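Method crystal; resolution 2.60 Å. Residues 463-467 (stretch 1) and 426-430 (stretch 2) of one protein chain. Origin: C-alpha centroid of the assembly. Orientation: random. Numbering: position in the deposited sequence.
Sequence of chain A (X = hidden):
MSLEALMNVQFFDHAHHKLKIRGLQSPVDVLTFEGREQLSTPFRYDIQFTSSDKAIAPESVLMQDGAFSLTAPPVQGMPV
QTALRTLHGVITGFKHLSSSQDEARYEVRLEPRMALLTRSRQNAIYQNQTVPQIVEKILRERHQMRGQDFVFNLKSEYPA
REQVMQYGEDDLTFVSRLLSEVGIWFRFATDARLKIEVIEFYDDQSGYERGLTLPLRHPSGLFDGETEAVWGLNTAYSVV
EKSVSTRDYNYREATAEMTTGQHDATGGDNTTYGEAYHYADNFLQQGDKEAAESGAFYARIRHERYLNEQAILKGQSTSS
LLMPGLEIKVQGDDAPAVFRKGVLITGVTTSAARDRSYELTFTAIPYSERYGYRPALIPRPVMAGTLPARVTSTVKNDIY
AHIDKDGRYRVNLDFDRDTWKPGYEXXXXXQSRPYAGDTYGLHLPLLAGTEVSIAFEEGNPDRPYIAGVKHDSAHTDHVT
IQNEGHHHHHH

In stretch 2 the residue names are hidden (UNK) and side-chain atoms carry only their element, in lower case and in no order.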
# COMPACT_ATOMS: atom_id res chain seq x y z
N ARG A 463 9.08 -23.99 -5.86
CA ARG A 463 10.23 -24.38 -6.65
C ARG A 463 11.51 -24.40 -5.83
O ARG A 463 12.44 -23.65 -6.14
CB ARG A 463 10.42 -23.43 -7.82
CG ARG A 463 9.43 -23.53 -8.94
CD ARG A 463 9.84 -22.50 -9.95
NE ARG A 463 9.16 -22.61 -11.24
CZ ARG A 463 9.50 -21.89 -12.31
NH1 ARG A 463 10.51 -21.03 -12.24
NH2 ARG A 463 8.83 -22.04 -13.44
N PRO A 464 11.59 -25.25 -4.80
CA PRO A 464 12.78 -25.16 -3.98
C PRO A 464 13.95 -25.99 -4.50
O PRO A 464 13.76 -27.01 -5.17
CB PRO A 464 12.31 -25.70 -2.64
CG PRO A 464 11.24 -26.66 -2.99
CD PRO A 464 10.70 -26.32 -4.33
N TYR A 465 15.16 -25.55 -4.18
CA TYR A 465 16.35 -26.31 -4.50
C TYR A 465 17.42 -26.04 -3.45
O TYR A 465 17.31 -25.08 -2.69
CB TYR A 465 16.85 -26.04 -5.92
CG TYR A 465 17.38 -24.65 -6.15
CD1 TYR A 465 16.55 -23.63 -6.62
CD2 TYR A 465 18.73 -24.35 -5.91
CE1 TYR A 465 17.05 -22.35 -6.82
CE2 TYR A 465 19.23 -23.08 -6.11
CZ TYR A 465 18.38 -22.08 -6.57
OH TYR A 465 18.89 -20.82 -6.75
N ILE A 466 18.44 -26.90 -3.42
CA ILE A 466 19.59 -26.72 -2.51
C ILE A 466 20.61 -25.76 -3.12
O ILE A 466 21.04 -25.95 -4.25
CB ILE A 466 20.26 -28.07 -2.19
CG1 ILE A 466 19.19 -29.07 -1.75
CG2 ILE A 466 21.31 -27.91 -1.11
CD1 ILE A 466 19.72 -30.25 -0.98
N ALA A 467 20.99 -24.73 -2.37
CA ALA A 467 21.87 -23.69 -2.92
C ALA A 467 23.40 -23.94 -2.96
O ALA A 467 23.96 -23.76 -4.04
CB ALA A 467 21.49 -22.27 -2.42
N UNK A 426 8.66 -31.49 6.33
CA UNK A 426 9.65 -32.16 5.50
C UNK A 426 9.46 -31.92 4.00
O UNK A 426 8.34 -31.82 3.51
c UNK A 426 9.79 -33.64 5.90
o UNK A 426 9.08 -34.50 5.04
N UNK A 427 10.57 -31.84 3.29
CA UNK A 427 10.58 -31.28 1.95
C UNK A 427 11.49 -32.09 1.04
O UNK A 427 12.64 -32.36 1.40
c UNK A 427 10.77 -28.74 1.06
c UNK A 427 11.08 -29.84 2.06
c UNK A 427 11.93 -28.55 0.16
c UNK A 427 9.49 -28.96 0.28
N UNK A 428 10.99 -32.46 -0.13
CA UNK A 428 11.76 -33.24 -1.11
C UNK A 428 12.46 -32.33 -2.10
O UNK A 428 11.82 -31.69 -2.91
c UNK A 428 10.52 -35.42 -1.03
c UNK A 428 12.43 -39.01 -0.03
c UNK A 428 10.85 -34.22 -1.86
c UNK A 428 13.15 -38.16 -0.88
n UNK A 428 9.47 -36.83 0.36
c UNK A 428 9.39 -35.62 -0.29
c UNK A 428 12.63 -36.94 -1.29
c UNK A 428 11.19 -38.66 0.45
c UNK A 428 10.66 -37.43 0.05
c UNK A 428 11.36 -36.56 -0.82
N UNK A 429 13.78 -32.30 -2.04
CA UNK A 429 14.51 -31.22 -2.71
C UNK A 429 15.80 -31.64 -3.44
O UNK A 429 16.52 -32.54 -3.00
c UNK A 429 15.86 -30.30 -0.72
c UNK A 429 14.81 -28.74 -2.38
c UNK A 429 14.70 -30.05 -1.69
N UNK A 430 16.07 -31.01 -4.58
CA UNK A 430 17.29 -31.28 -5.34
C UNK A 430 18.38 -30.26 -5.05
O UNK A 430 18.15 -29.06 -5.15
n UNK A 430 15.97 -33.70 -11.43
n UNK A 430 15.39 -33.81 -9.19
c UNK A 430 17.00 -31.29 -6.84
n UNK A 430 14.47 -35.28 -10.70
c UNK A 430 16.23 -32.51 -7.29
c UNK A 430 16.24 -32.69 -8.79
c UNK A 430 15.28 -34.26 -10.44

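Position 426 carries two side-chain atoms, one carbon and then one oxygen, with no branch. A lone oxygen on the first carbon is a hydroxymethyl group, and nothing of it comes near stretch 1; the closest approach, from CB of 426 to CG of Pro464, is 11.4 Å. This is Ser426, which opens the strand and takes no part in the contact.

Position 427 has four carbons and no heteroatom, and the chain forks at the second carbon, beyond CB. That fork separates it from an isomer branched at CB and makes it leucine. Its CA-to-CB bond points toward stretch 1, where one of the terminal carbons meets the proline ring. With Leu427 named, the contact is CD1 to CG of Pro464 at 3.7 Å, a plain apolar touch. The chi2 of -101° lies between the usual wells, while chi1 is t.

Position 428 is the bulkiest of the five: one carbon leads into fused five- and six-membered rings holding eight carbons and one nitrogen. Only an indole fits, so this is Trp428. Its CA-to-CB bond points away from stretch 1, and the nearest approach of the side chain, from CB of Trp428 to CG of Pro464, is 7.7 Å. The alternation expected of an extended strand is plain here, with 427 turned toward the partner and the large ring system turned from it.

Position 429 returns to the facing side. Three carbons are present, one carrying the other two, so the fork is at CB itself and both tips are methyl-sized: valine. The short, branched side chain reaches three successive residues of stretch 1. CG2 of Val429 lies 3.4 Å from the backbone O of Pro464, 3.9 Å from Pro464 CB and 3.6 Å from Tyr465 CA, while its CG1 packs against CG1 of Ile466 at 3.7 Å. CG2 lies over the backbone between Pro464 and Tyr465, while CG1 meets the side chain of Ile466, and the residue is buried.

Position 430 shows three carbons, a nitrogen, then a carbon bearing two more nitrogens, an unmistakable guanidinium: Arg430. Its CA-to-CB bond points away, and the side chain comes nearest at its root, with CB of Arg430 5.3 Å from CB of Tyr465, so the charged group makes no close contact with stretch 1. What matters is its backbone. Arg430 O accepts a hydrogen bond from Ile466 N at 2.8 Å, with a nearly straight N-H...O angle of 171°, and the same oxygen sits 3.4 Å from Tyr465 CA.

The contact therefore works by pairing a single backbone hydrogen bond with a small apolar patch. The two strand axes cross at 76°, far from the alignment of neighbouring strands in a regular ladder, and the one bond lies next to the approach of Tyr465 and Arg430, whose CA atoms are 5.1 Å apart. Leu427 and Val429 pack against Pro464, and Val429 also reaches Ile466. Tyr465 contributes its CA, while the end of its side chain leads away. The rule to read is economical: alternate residues supply the apolar surface, and one carbonyl supplies the polar link.

Stretch 2, residues 426-430: SLWVR
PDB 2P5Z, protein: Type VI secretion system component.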